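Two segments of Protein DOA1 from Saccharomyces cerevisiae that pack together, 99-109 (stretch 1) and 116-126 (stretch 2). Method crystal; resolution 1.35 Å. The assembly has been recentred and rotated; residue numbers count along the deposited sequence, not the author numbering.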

# COMPACT_ATOMS: atom_id res chain seq x y z
N THR A 99 15.26 10.25 -8.50
CA THR A 99 15.84 9.24 -7.62
C THR A 99 15.96 9.79 -6.20
O THR A 99 16.43 10.90 -6.01
N LEU A 100 15.48 9.00 -5.23
CA LEU A 100 15.61 9.29 -3.81
C LEU A 100 16.55 8.24 -3.24
O LEU A 100 16.27 7.04 -3.23
N ILE A 101 17.71 8.70 -2.81
CA ILE A 101 18.76 7.80 -2.38
C ILE A 101 18.92 7.90 -0.86
O ILE A 101 18.88 8.99 -0.30
N GLY A 102 19.11 6.76 -0.21
CA GLY A 102 19.42 6.72 1.20
C GLY A 102 19.12 5.41 1.90
O GLY A 102 19.75 5.08 2.89
N HIS A 103 18.12 4.66 1.44
CA HIS A 103 17.86 3.37 2.09
C HIS A 103 18.98 2.38 1.84
O HIS A 103 19.67 2.45 0.81
N GLN A 104 19.14 1.45 2.78
CA GLN A 104 20.22 0.49 2.74
C GLN A 104 19.65 -0.92 2.70
O GLN A 104 20.36 -1.90 2.93
N GLY A 105 18.36 -1.03 2.40
CA GLY A 105 17.74 -2.31 2.19
C GLY A 105 16.47 -2.12 1.38
O GLY A 105 16.10 -1.00 0.99
N ASN A 106 15.78 -3.23 1.17
CA ASN A 106 14.56 -3.30 0.37
C ASN A 106 13.61 -2.18 0.77
O ASN A 106 13.34 -2.00 1.96
N VAL A 107 13.10 -1.46 -0.23
CA VAL A 107 12.06 -0.47 -0.00
C VAL A 107 10.73 -1.19 -0.17
O VAL A 107 10.29 -1.45 -1.29
N CYS A 108 10.12 -1.53 0.96
CA CYS A 108 8.92 -2.37 0.98
C CYS A 108 7.60 -1.62 1.05
O CYS A 108 6.55 -2.25 0.94
N SER A 109 7.65 -0.30 1.25
CA SER A 109 6.43 0.49 1.21
C SER A 109 6.72 1.90 0.77
O SER A 109 7.80 2.43 1.03
N VAL A 116 4.68 15.09 0.50
CA VAL A 116 5.61 14.29 1.29
C VAL A 116 5.62 12.85 0.80
O VAL A 116 4.57 12.26 0.62
N VAL A 117 6.81 12.31 0.57
CA VAL A 117 6.95 10.89 0.30
C VAL A 117 7.43 10.24 1.59
O VAL A 117 8.35 10.73 2.25
N ILE A 118 6.82 9.13 1.97
CA ILE A 118 7.33 8.37 3.09
C ILE A 118 7.50 6.91 2.69
O ILE A 118 6.61 6.31 2.08
N SER A 119 8.68 6.37 3.01
CA SER A 119 9.07 5.03 2.58
C SER A 119 9.40 4.17 3.80
O SER A 119 9.91 4.66 4.82
N GLY A 120 9.06 2.88 3.69
CA GLY A 120 9.41 1.88 4.68
C GLY A 120 10.41 0.92 4.10
O GLY A 120 10.35 0.58 2.92
N SER A 121 11.33 0.44 4.94
CA SER A 121 12.39 -0.44 4.46
C SER A 121 12.82 -1.54 5.40
O SER A 121 12.77 -1.42 6.64
N TRP A 122 13.31 -2.61 4.80
CA TRP A 122 13.93 -3.69 5.56
C TRP A 122 15.23 -3.27 6.23
O TRP A 122 15.80 -4.05 7.02
N ASP A 123 15.71 -2.06 5.91
CA ASP A 123 16.88 -1.50 6.61
C ASP A 123 16.52 -1.02 8.03
O ASP A 123 17.36 -0.51 8.76
N LYS A 124 15.26 -1.21 8.40
CA LYS A 124 14.71 -0.94 9.75
C LYS A 124 14.39 0.52 10.00
O LYS A 124 14.14 0.88 11.09
N THR A 125 14.38 1.28 8.91
CA THR A 125 13.98 2.67 8.97
C THR A 125 12.79 2.98 8.08
O THR A 125 12.44 2.21 7.19
N ALA A 126 12.16 4.12 8.35
CA ALA A 126 11.30 4.78 7.37
C ALA A 126 12.01 6.09 7.08
O ALA A 126 12.77 6.60 7.93

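Side-chain packing between stretches 99-109 and 116-126 of DOA1. Thr-99 and Ile-101 stay out of reach, whereas Leu-100 (m, t) points toward stretch 2 and makes an apolar contact, CD1 to Val-117 CG1, at 4.3 Å. His-103 (chi1 m) leaves its CA sideways, but its ring reaches across and is held at both nitrogens: ND1 donates to Asp-123 OD2 (2.9 Å), and NE2 shares a hydrogen bond with Ser-119 OG (2.7 Å; Ser-119 is p). Ser-121 CB covers one ring face, 3.2 Å from His-103 ND1. Asp-123 (p) is itself anchored: OD2 also accepts from Gln-104 N (2.8 Å), while OD1 accepts from Thr-125 OG1 (2.7 Å) and Thr-125 N (2.9 Å). The Gln-104 side chain (m, m) leaves its CA sideways, and its end runs clear of stretch 2. Gly-105 lies close against the turn, where a CB would sit a tight 3.1 Å from Asp-123 N. Asn-106 (t) lays ND2 over one face of the Trp-122 ring, 3.2 Å from CE2 of Trp-122 (m), and its backbone O accepts from Ser-121 OG (t; 2.9 Å). Val-107 (t) brings CG1 to 4.1 Å from Ser-119 CB. Cys-108 (p) points toward stretch 2, with SG 3.6 Å from Trp-122 CD1. Ser-109 (p) places OG 3.1 Å from Gly-120 N, filling space that a CB on Gly-120 would contest.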

# COMPACT_ATOMS: atom_id res chain seq x y z
CB THR A 99 17.24 8.85 -8.09
OG1 THR A 99 17.18 8.34 -9.42
CG2 THR A 99 17.84 7.80 -7.21
CB LEU A 100 14.27 9.24 -3.08
CG LEU A 100 13.21 10.22 -3.59
CD1 LEU A 100 11.91 9.96 -2.84
CD2 LEU A 100 13.61 11.67 -3.48
CB ILE A 101 20.10 8.14 -3.09
CG1 ILE A 101 21.12 7.05 -2.76
CG2 ILE A 101 20.61 9.57 -2.77
CD1 ILE A 101 22.34 7.08 -3.67
CB HIS A 103 16.55 2.78 1.60
CG HIS A 103 15.37 3.35 2.30
ND1 HIS A 103 15.17 3.18 3.65
CD2 HIS A 103 14.29 4.03 1.84
CE1 HIS A 103 14.05 3.78 4.00
NE2 HIS A 103 13.49 4.30 2.93
CB GLN A 104 21.14 0.64 3.96
CG GLN A 104 21.76 2.03 4.06
CD GLN A 104 22.55 2.39 2.83
OE1 GLN A 104 23.19 1.52 2.21
NE2 GLN A 104 22.51 3.67 2.44
CB ASN A 106 13.88 -4.64 0.60
CG ASN A 106 12.61 -4.80 -0.18
OD1 ASN A 106 12.47 -4.30 -1.31
ND2 ASN A 106 11.64 -5.52 0.41
CB VAL A 107 12.18 0.72 -0.95
CG1 VAL A 107 11.11 1.74 -0.62
CG2 VAL A 107 13.57 1.35 -0.83
CB CYS A 108 8.97 -3.41 2.11
SG CYS A 108 9.33 -2.74 3.70
CB SER A 109 5.71 0.50 2.57
OG SER A 109 6.35 1.35 3.50
CB VAL A 116 5.22 14.30 2.80
CG1 VAL A 116 6.23 13.47 3.61
CG2 VAL A 116 5.16 15.72 3.30
CB VAL A 117 7.98 10.62 -0.81
CG1 VAL A 117 8.11 9.12 -1.08
CG2 VAL A 117 7.58 11.35 -2.06
CB ILE A 118 6.49 8.56 4.39
CG1 ILE A 118 7.19 7.91 5.59
CG2 ILE A 118 5.07 8.07 4.21
CD1 ILE A 118 6.52 8.22 6.92
CB SER A 119 10.28 5.11 1.64
OG SER A 119 11.33 5.82 2.27
CB SER A 121 13.60 0.44 4.07
OG SER A 121 14.78 -0.28 3.74
CB TRP A 122 14.20 -4.88 4.66
CG TRP A 122 12.97 -5.57 4.23
CD1 TRP A 122 11.70 -5.27 4.61
CD2 TRP A 122 12.88 -6.70 3.36
NE1 TRP A 122 10.82 -6.16 4.04
CE2 TRP A 122 11.51 -7.04 3.27
CE3 TRP A 122 13.81 -7.44 2.64
CZ2 TRP A 122 11.06 -8.09 2.49
CZ3 TRP A 122 13.36 -8.49 1.86
CH2 TRP A 122 12.00 -8.80 1.78
CB ASP A 123 17.61 -0.41 5.81
CG ASP A 123 16.84 0.87 5.68
OD1 ASP A 123 15.81 1.04 6.35
OD2 ASP A 123 17.32 1.74 4.90
CB LYS A 124 15.60 -1.50 10.87
CG LYS A 124 16.01 -2.92 10.63
CD LYS A 124 16.86 -3.44 11.82
CE LYS A 124 17.36 -4.84 11.49
NZ LYS A 124 18.62 -5.16 12.21
CB THR A 125 15.14 3.63 8.52
OG1 THR A 125 15.25 3.61 7.09
CG2 THR A 125 16.47 3.23 9.15
CB ALA A 126 9.93 5.04 7.91